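Local coordinates for spore germination protein GerM (Bacillus subtilis subsp. subtilis str. 168, PDB 6GZB) that is of unknown biochemical function but affects both sporulation and spore germination, and is built around tandem GerMN domains, at residues T284-L292 / E317-L326; S152-I160 / P174-K182. All coordinates share one frame; numbering follows the deposited sequence.

Contact 1. Residues T284-L292 / E317-L326; sequences TKMISSEVL and ELVNEKGEKL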
loop_
_atom_site.group_PDB
_atom_site.type_symbol
_atom_site.label_atom_id
_atom_site.label_comp_id
_atom_site.label_asym_id
_atom_site.label_seq_id
_atom_site.Cartn_x
_atom_site.Cartn_y
_atom_site.Cartn_z
ATOM N N THR A 284 -6.954 -31.286 -3.895
ATOM C CA THR A 284 -5.904 -30.608 -4.648
ATOM C C THR A 284 -5.166 -29.556 -3.802
ATOM O O THR A 284 -3.961 -29.349 -3.964
ATOM C CB THR A 284 -6.469 -29.968 -5.938
ATOM O OG1 THR A 284 -5.952 -28.641 -6.091
ATOM C CG2 THR A 284 -7.998 -29.918 -5.907
ATOM N N LYS A 285 -5.888 -28.917 -2.883
ATOM C CA LYS A 285 -5.288 -28.016 -1.890
ATOM C C LYS A 285 -4.729 -26.737 -2.511
ATOM O O LYS A 285 -3.570 -26.370 -2.311
ATOM C CB LYS A 285 -4.217 -28.728 -1.073
ATOM C CG LYS A 285 -4.783 -29.733 -0.083
ATOM C CD LYS A 285 -3.690 -30.300 0.804
ATOM C CE LYS A 285 -4.161 -31.532 1.558
ATOM N NZ LYS A 285 -3.410 -31.674 2.833
ATOM N N MET A 286 -5.605 -26.027 -3.207
ATOM C CA MET A 286 -5.249 -24.811 -3.896
ATOM C C MET A 286 -5.493 -23.596 -3.007
ATOM O O MET A 286 -6.545 -23.452 -2.393
ATOM C CB MET A 286 -6.080 -24.682 -5.171
ATOM C CG MET A 286 -5.621 -23.572 -6.103
ATOM S SD MET A 286 -6.542 -23.573 -7.646
ATOM C CE MET A 286 -5.836 -25.017 -8.456
ATOM N N ILE A 287 -4.512 -22.710 -2.968
ATOM C CA ILE A 287 -4.682 -21.407 -2.357
ATOM C C ILE A 287 -4.846 -20.391 -3.474
ATOM O O ILE A 287 -4.102 -20.405 -4.457
ATOM C CB ILE A 287 -3.468 -21.058 -1.477
ATOM C CG1 ILE A 287 -3.707 -19.755 -0.722
ATOM C CG2 ILE A 287 -2.201 -20.958 -2.316
ATOM C CD1 ILE A 287 -2.694 -19.503 0.381
ATOM N N SER A 288 -5.878 -19.564 -3.376
ATOM C CA SER A 288 -6.185 -18.638 -4.455
ATOM C C SER A 288 -5.127 -17.545 -4.536
ATOM O O SER A 288 -4.454 -17.232 -3.554
ATOM C CB SER A 288 -7.566 -18.014 -4.245
ATOM O OG SER A 288 -7.495 -16.892 -3.395
ATOM N N SER A 289 -4.955 -17.004 -5.730
ATOM C CA SER A 289 -4.031 -15.912 -5.966
ATOM C C SER A 289 -4.347 -14.692 -5.107
ATOM O O SER A 289 -3.446 -13.953 -4.719
ATOM C CB SER A 289 -4.083 -15.517 -7.435
ATOM O OG SER A 289 -3.130 -16.254 -8.174
ATOM N N GLU A 290 -5.635 -14.449 -4.890
ATOM C CA GLU A 290 -6.085 -13.293 -4.147
ATOM C C GLU A 290 -5.680 -13.425 -2.685
ATOM O O GLU A 290 -5.262 -12.459 -2.055
ATOM C CB GLU A 290 -7.609 -13.151 -4.248
ATOM C CG GLU A 290 -8.083 -12.678 -5.613
ATOM C CD GLU A 290 -8.172 -13.795 -6.640
ATOM O OE1 GLU A 290 -7.950 -14.970 -6.281
ATOM O OE2 GLU A 290 -8.430 -13.487 -7.819
ATOM N N VAL A 291 -5.831 -14.629 -2.147
ATOM C CA VAL A 291 -5.445 -14.900 -0.779
ATOM C C VAL A 291 -3.928 -14.792 -0.617
ATOM O O VAL A 291 -3.436 -14.080 0.265
ATOM C CB VAL A 291 -5.928 -16.288 -0.335
ATOM C CG1 VAL A 291 -5.178 -16.744 0.898
ATOM C CG2 VAL A 291 -7.427 -16.271 -0.066
ATOM N N LEU A 292 -3.193 -15.430 -1.525
ATOM C CA LEU A 292 -1.739 -15.430 -1.470
ATOM C C LEU A 292 -1.134 -14.035 -1.650
ATOM O O LEU A 292 -0.255 -13.642 -0.889
ATOM C CB LEU A 292 -1.176 -16.376 -2.527
ATOM C CG LEU A 292 0.326 -16.634 -2.475
ATOM C CD1 LEU A 292 0.723 -17.219 -1.124
ATOM C CD2 LEU A 292 0.726 -17.557 -3.616
ATOM N N GLU A 317 2.159 -28.404 1.225
ATOM C CA GLU A 317 1.322 -29.115 0.272
ATOM C C GLU A 317 0.396 -28.180 -0.499
ATOM O O GLU A 317 -0.527 -28.636 -1.174
ATOM C CB GLU A 317 0.464 -30.145 1.010
ATOM C CG GLU A 317 1.220 -31.386 1.453
ATOM C CD GLU A 317 0.340 -32.351 2.219
ATOM O OE1 GLU A 317 0.864 -33.384 2.687
ATOM O OE2 GLU A 317 -0.875 -32.072 2.346
ATOM N N LEU A 318 0.553 -26.870 -0.335
ATOM C CA LEU A 318 -0.339 -25.949 -1.045
ATOM C C LEU A 318 0.129 -25.780 -2.483
ATOM O O LEU A 318 1.331 -25.751 -2.754
ATOM C CB LEU A 318 -0.431 -24.595 -0.342
ATOM C CG LEU A 318 -1.063 -24.647 1.051
ATOM C CD1 LEU A 318 -0.674 -23.422 1.855
ATOM C CD2 LEU A 318 -2.566 -24.793 0.967
ATOM N N VAL A 319 -0.826 -25.717 -3.406
ATOM C CA VAL A 319 -0.521 -25.366 -4.781
ATOM C C VAL A 319 -1.248 -24.086 -5.156
ATOM O O VAL A 319 -2.262 -23.747 -4.570
ATOM C CB VAL A 319 -0.899 -26.495 -5.765
ATOM C CG1 VAL A 319 -0.303 -27.819 -5.305
ATOM C CG2 VAL A 319 -2.405 -26.621 -5.883
ATOM N N ASN A 320 -0.711 -23.366 -6.129
ATOM C CA ASN A 320 -1.362 -22.154 -6.606
ATOM C C ASN A 320 -2.373 -22.511 -7.692
ATOM O O ASN A 320 -2.717 -23.680 -7.869
ATOM C CB ASN A 320 -0.321 -21.160 -7.130
ATOM C CG ASN A 320 0.412 -21.670 -8.359
ATOM O OD1 ASN A 320 0.018 -22.664 -8.971
ATOM N ND2 ASN A 320 1.502 -21.008 -8.704
ATOM N N GLU A 321 -2.872 -21.505 -8.402
ATOM C CA GLU A 321 -3.975 -21.717 -9.340
ATOM C C GLU A 321 -3.501 -22.426 -10.605
ATOM O O GLU A 321 -4.296 -23.034 -11.309
ATOM C CB GLU A 321 -4.647 -20.385 -9.686
ATOM C CG GLU A 321 -5.128 -19.612 -8.462
ATOM C CD GLU A 321 -6.181 -18.575 -8.792
ATOM O OE1 GLU A 321 -6.118 -17.994 -9.895
ATOM O OE2 GLU A 321 -7.055 -18.323 -7.939
ATOM N N LYS A 322 -2.197 -22.379 -10.865
ATOM C CA LYS A 322 -1.603 -23.092 -11.990
ATOM C C LYS A 322 -1.216 -24.527 -11.617
ATOM O O LYS A 322 -0.612 -25.230 -12.420
ATOM C CB LYS A 322 -0.355 -22.353 -12.475
ATOM C CG LYS A 322 -0.625 -21.019 -13.155
ATOM C CD LYS A 322 0.399 -19.964 -12.747
ATOM C CE LYS A 322 0.726 -19.008 -13.885
ATOM N NZ LYS A 322 1.940 -19.437 -14.637
ATOM N N GLY A 323 -1.526 -24.937 -10.388
ATOM C CA GLY A 323 -1.228 -26.293 -9.923
ATOM C C GLY A 323 0.214 -26.480 -9.478
ATOM O O GLY A 323 0.661 -27.597 -9.268
ATOM N N GLU A 324 0.945 -25.381 -9.344
ATOM C CA GLU A 324 2.347 -25.422 -8.959
ATOM C C GLU A 324 2.492 -25.506 -7.440
ATOM O O GLU A 324 1.865 -24.744 -6.713
ATOM C CB GLU A 324 3.061 -24.178 -9.490
ATOM C CG GLU A 324 2.821 -23.946 -10.975
ATOM C CD GLU A 324 3.428 -22.654 -11.482
ATOM O OE1 GLU A 324 3.646 -22.543 -12.708
ATOM O OE2 GLU A 324 3.692 -21.753 -10.655
ATOM N N LYS A 325 3.370 -26.392 -6.974
ATOM C CA LYS A 325 3.585 -26.582 -5.543
ATOM C C LYS A 325 4.310 -25.379 -4.960
ATOM O O LYS A 325 5.358 -24.981 -5.449
ATOM C CB LYS A 325 4.403 -27.849 -5.260
ATOM C CG LYS A 325 3.695 -29.146 -5.584
ATOM C CD LYS A 325 4.399 -30.338 -4.953
ATOM C CE LYS A 325 3.879 -31.643 -5.539
ATOM N NZ LYS A 325 4.460 -32.838 -4.870
ATOM N N LEU A 326 3.774 -24.851 -3.870
ATOM C CA LEU A 326 4.357 -23.705 -3.199
ATOM C C LEU A 326 5.237 -24.176 -2.050
ATOM O O LEU A 326 4.833 -24.124 -0.887
ATOM C CB LEU A 326 3.248 -22.810 -2.658
ATOM C CG LEU A 326 2.325 -22.233 -3.721
ATOM C CD1 LEU A 326 1.098 -21.614 -3.072
ATOM C CD2 LEU A 326 3.085 -21.201 -4.533
HETATM O O HOH W 1 -2.681 -19.123 -6.322
#
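Lys285 and Glu317 come together through two stretched side chains: each starts with CG beside its own backbone N (chi1 -72° and -75°) and then runs extended, which brings Lys285 NZ to Glu317 OE2 at 2.6 Å, nearly along the C-O axis of the carboxylate. Met286 instead turns CG anti to the backbone N (chi1 -170°), which lays its side chain along the turn Asn320-Gly323, with CG 3.4 Å from Asn320 O and SD over Glu321 CA. Between these side chains the backbones join in a single bridge: Val319 N donates to Lys285 O, and Ile287 N to Val319 O, both at 3.0 Å. It joins the residues leading into helix 289-299 to the loop after strand 307-312. Ile287 CG2 presses on Leu326 CD1 at 3.4 Å, a tight carbon pair, and Leu292 CD2 reaches the same methyl tip to tip. Leu318 packs on Val310 and Val312. Ser288 OG caps the helix, accepting from Val291 N, and also bonds to Asp250. Ser289 N gives a weak 3.3 Å bond to Glu321 OE2, and water 1 links Ile287 O to Glu321 N, the latter weakly. Glu290 OE1 lies 3.8 Å from Glu321 OE2, with Glu213 close to the other oxygen of Glu290; this cluster of acids may raise their proton affinity, although the N-terminus of helix 289-299 may partly offset it.

Contact 2. Residues S152-I160 / P174-K182; sequences SIDKVKLRI and PISDDLSRK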
loop_
_atom_site.group_PDB
_atom_site.type_symbol
_atom_site.label_atom_id
_atom_site.label_comp_id
_atom_site.label_asym_id
_atom_site.label_seq_id
_atom_site.Cartn_x
_atom_site.Cartn_y
_atom_site.Cartn_z
ATOM N N SER A 152 16.052 4.575 -2.150
ATOM C CA SER A 152 16.801 5.696 -1.599
ATOM C C SER A 152 15.930 6.627 -0.751
ATOM O O SER A 152 16.447 7.553 -0.141
ATOM C CB SER A 152 17.443 6.501 -2.726
ATOM O OG SER A 152 16.459 7.104 -3.558
ATOM N N ILE A 153 14.619 6.386 -0.724
ATOM C CA ILE A 153 13.704 7.227 0.046
ATOM C C ILE A 153 12.881 6.395 1.032
ATOM O O ILE A 153 12.123 5.506 0.632
ATOM C CB ILE A 153 12.748 7.990 -0.884
ATOM C CG1 ILE A 153 13.536 8.814 -1.900
ATOM C CG2 ILE A 153 11.855 8.919 -0.083
ATOM C CD1 ILE A 153 12.698 9.343 -3.045
ATOM N N ASP A 154 13.001 6.696 2.322
ATOM C CA ASP A 154 12.101 6.097 3.306
ATOM C C ASP A 154 11.399 7.108 4.199
ATOM O O ASP A 154 10.572 6.732 5.015
ATOM C CB ASP A 154 12.836 5.061 4.158
ATOM C CG ASP A 154 14.175 5.555 4.649
ATOM O OD1 ASP A 154 14.269 6.742 5.022
ATOM O OD2 ASP A 154 15.141 4.762 4.637
ATOM N N LYS A 155 11.681 8.392 3.999
ATOM C CA LYS A 155 11.023 9.458 4.755
ATOM C C LYS A 155 10.770 10.634 3.833
ATOM O O LYS A 155 11.511 10.849 2.872
ATOM C CB LYS A 155 11.914 9.940 5.908
ATOM C CG LYS A 155 12.108 8.937 7.031
ATOM C CD LYS A 155 13.068 9.474 8.086
ATOM C CE LYS A 155 14.446 9.783 7.511
ATOM N NZ LYS A 155 15.295 8.565 7.410
ATOM N N VAL A 156 9.765 11.433 4.162
ATOM C CA VAL A 156 9.327 12.483 3.256
ATOM C C VAL A 156 9.076 13.777 4.015
ATOM O O VAL A 156 8.506 13.770 5.108
ATOM C CB VAL A 156 8.042 12.063 2.507
ATOM C CG1 VAL A 156 7.476 13.222 1.715
ATOM C CG2 VAL A 156 8.326 10.881 1.590
ATOM N N LYS A 157 9.502 14.885 3.423
ATOM C CA LYS A 157 9.178 16.208 3.929
ATOM C C LYS A 157 8.532 17.003 2.806
ATOM O O LYS A 157 8.935 16.902 1.647
ATOM C CB LYS A 157 10.438 16.933 4.398
ATOM C CG LYS A 157 10.991 16.444 5.727
ATOM C CD LYS A 157 12.201 17.270 6.134
ATOM C CE LYS A 157 12.989 16.629 7.270
ATOM N NZ LYS A 157 12.189 16.506 8.518
ATOM N N LEU A 158 7.519 17.784 3.154
ATOM C CA LEU A 158 6.737 18.507 2.161
ATOM C C LEU A 158 7.023 20.004 2.262
ATOM O O LEU A 158 7.123 20.544 3.355
ATOM C CB LEU A 158 5.248 18.250 2.392
ATOM C CG LEU A 158 4.558 17.067 1.690
ATOM C CD1 LEU A 158 5.515 16.006 1.191
ATOM C CD2 LEU A 158 3.506 16.445 2.589
ATOM N N ARG A 159 7.181 20.666 1.123
ATOM C CA ARG A 159 7.276 22.120 1.105
ATOM C C ARG A 159 6.392 22.709 0.027
ATOM O O ARG A 159 6.108 22.060 -0.979
ATOM C CB ARG A 159 8.721 22.553 0.866
ATOM C CG ARG A 159 9.648 22.275 2.035
ATOM C CD ARG A 159 11.091 22.576 1.670
ATOM N NE ARG A 159 11.992 22.331 2.787
ATOM C CZ ARG A 159 13.286 22.626 2.787
ATOM N NH1 ARG A 159 13.840 23.240 1.746
ATOM N NH2 ARG A 159 14.019 22.344 3.850
ATOM N N ILE A 160 5.971 23.952 0.237
ATOM C CA ILE A 160 5.372 24.755 -0.829
ATOM C C ILE A 160 6.206 26.014 -1.058
ATOM O O ILE A 160 6.393 26.819 -0.149
ATOM C CB ILE A 160 3.929 25.157 -0.492
ATOM C CG1 ILE A 160 3.082 23.919 -0.205
ATOM C CG2 ILE A 160 3.315 25.960 -1.630
ATOM C CD1 ILE A 160 1.690 24.249 0.297
ATOM N N PRO A 174 -2.197 17.795 10.410
ATOM C CA PRO A 174 -0.798 17.822 10.821
ATOM C C PRO A 174 0.060 16.869 10.012
ATOM O O PRO A 174 -0.377 15.778 9.681
ATOM C CB PRO A 174 -0.850 17.373 12.284
ATOM C CG PRO A 174 -2.225 17.721 12.738
ATOM C CD PRO A 174 -3.098 17.509 11.539
ATOM N N ILE A 175 1.278 17.295 9.708
ATOM C CA ILE A 175 2.294 16.429 9.137
ATOM C C ILE A 175 3.496 16.383 10.080
ATOM O O ILE A 175 4.034 17.417 10.446
ATOM C CB ILE A 175 2.802 16.979 7.802
ATOM C CG1 ILE A 175 1.645 17.255 6.842
ATOM C CG2 ILE A 175 3.809 16.020 7.193
ATOM C CD1 ILE A 175 2.007 18.253 5.761
ATOM N N SER A 176 3.910 15.182 10.460
ATOM C CA SER A 176 5.049 15.007 11.355
ATOM C C SER A 176 6.386 15.162 10.619
ATOM O O SER A 176 6.450 15.076 9.383
ATOM C CB SER A 176 4.965 13.640 12.034
ATOM O OG SER A 176 4.846 12.592 11.079
ATOM N N ASP A 177 7.430 15.491 11.376
ATOM C CA ASP A 177 8.761 15.697 10.800
ATOM C C ASP A 177 9.226 14.423 10.106
ATOM O O ASP A 177 9.855 14.470 9.054
ATOM C CB ASP A 177 9.762 16.081 11.895
ATOM C CG ASP A 177 9.594 17.518 12.362
ATOM O OD1 ASP A 177 8.467 18.041 12.258
ATOM O OD2 ASP A 177 10.573 18.117 12.866
ATOM N N ASP A 178 8.952 13.296 10.751
ATOM C CA ASP A 178 9.204 11.992 10.190
ATOM C C ASP A 178 7.926 11.483 9.518
ATOM O O ASP A 178 6.966 11.122 10.198
ATOM C CB ASP A 178 9.635 11.029 11.301
ATOM C CG ASP A 178 10.028 9.657 10.763
ATOM O OD1 ASP A 178 9.219 9.035 10.035
ATOM O OD2 ASP A 178 11.165 9.222 11.031
ATOM N N LEU A 179 7.908 11.492 8.189
ATOM C CA LEU A 179 6.715 11.109 7.419
ATOM C C LEU A 179 7.048 9.908 6.542
ATOM O O LEU A 179 7.922 9.996 5.676
ATOM C CB LEU A 179 6.276 12.265 6.530
ATOM C CG LEU A 179 4.791 12.490 6.247
ATOM C CD1 LEU A 179 4.625 13.335 4.998
ATOM C CD2 LEU A 179 4.028 11.196 6.122
ATOM N N SER A 180 6.352 8.794 6.761
ATOM C CA SER A 180 6.664 7.548 6.066
ATOM C C SER A 180 5.432 6.660 5.915
ATOM O O SER A 180 4.322 7.041 6.315
ATOM C CB SER A 180 7.751 6.788 6.832
ATOM O OG SER A 180 7.199 6.119 7.949
ATOM N N ARG A 181 5.634 5.469 5.357
ATOM C CA ARG A 181 4.549 4.503 5.183
ATOM C C ARG A 181 3.981 4.061 6.515
ATOM O O ARG A 181 2.850 3.590 6.582
ATOM C CB ARG A 181 5.011 3.288 4.377
ATOM C CG ARG A 181 5.305 3.616 2.926
ATOM C CD ARG A 181 5.424 2.386 2.024
ATOM N NE ARG A 181 5.580 2.799 0.629
ATOM C CZ ARG A 181 5.435 2.009 -0.429
ATOM N NH1 ARG A 181 5.129 0.729 -0.285
ATOM N NH2 ARG A 181 5.594 2.511 -1.642
ATOM N N LYS A 182 4.740 4.261 7.588
ATOM C CA LYS A 182 4.299 3.844 8.915
ATOM C C LYS A 182 3.229 4.780 9.462
ATOM O O LYS A 182 2.518 4.436 10.403
ATOM C CB LYS A 182 5.475 3.774 9.893
ATOM C CG LYS A 182 6.422 2.618 9.630
ATOM C CD LYS A 182 7.676 2.732 10.479
ATOM C CE LYS A 182 8.521 1.474 10.377
ATOM N NZ LYS A 182 9.680 1.524 11.307
HETATM O O HOH W 2 8.266 4.401 4.329
HETATM O O HOH W 3 7.587 15.629 7.064
HETATM O O HOH W 4 10.118 12.765 7.028
#
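Leu179 O reaches across to Val156 N at 2.8 Å, in the plane of its carbonyl but with a bent N-H (132°), and also receives a CA-H...O contact from Lys155. The other direct bond comes from a side chain: Lys157 runs out extended and bends at its last torsion (chi4 -62°), bringing NZ to Asp177 O at 3.1 Å, tilted from the carbonyl plane. Waters add further polar links. Water 4 donates to Val156 O and Asp177 O and accepts from Leu179 N, while water 2 joins Arg181 N to Asp154 O, the latter weakly. Strand 155-160 lies beside strand 119-124 in the four-stranded mixed sheet of the first GerMN domain, and 174-182 belongs to the loop leading from strand 163-164 to strand 198-208. Apolar contacts gather on the face covered by helix 136-147. There Leu158 CD2 touches Ile175 CD1 at 3.9 Å and Leu179 CD1 at 4.1 Å, crossing both side chains at about a right angle; Leu158 also packs on Val143, and Leu179 on Val140 and Thr144. The aliphatic part of Lys155 crosses Asp178 at a slant, Lys155 CD 3.5 Å from Asp178 OD2, whereas Lys155 NZ pairs with Asp154 OD1 and bonds to Asp117 O.

Contact 2 and contact 1 follow one another along the chain, the first closing before the second opens, and sit on opposite sides of the chain's centre. Their centres are about 38 Å apart and their nearest atoms about 15 Å, so neither touches the other. Loop 317-326 runs between strands 307-312 and 330-331, whereas 174-182 comes after the edge strand 163-164, on the way to strand 198-208. The two four-stranded mixed sheets share one strand order, and 119-124 and 155-160 probably correspond to 267-272 and 307-312, as expected for tandem GerMN domains. Contact 2 joins its loop to a sheet strand, whereas contact 1 joins its loop to the approach to a helix.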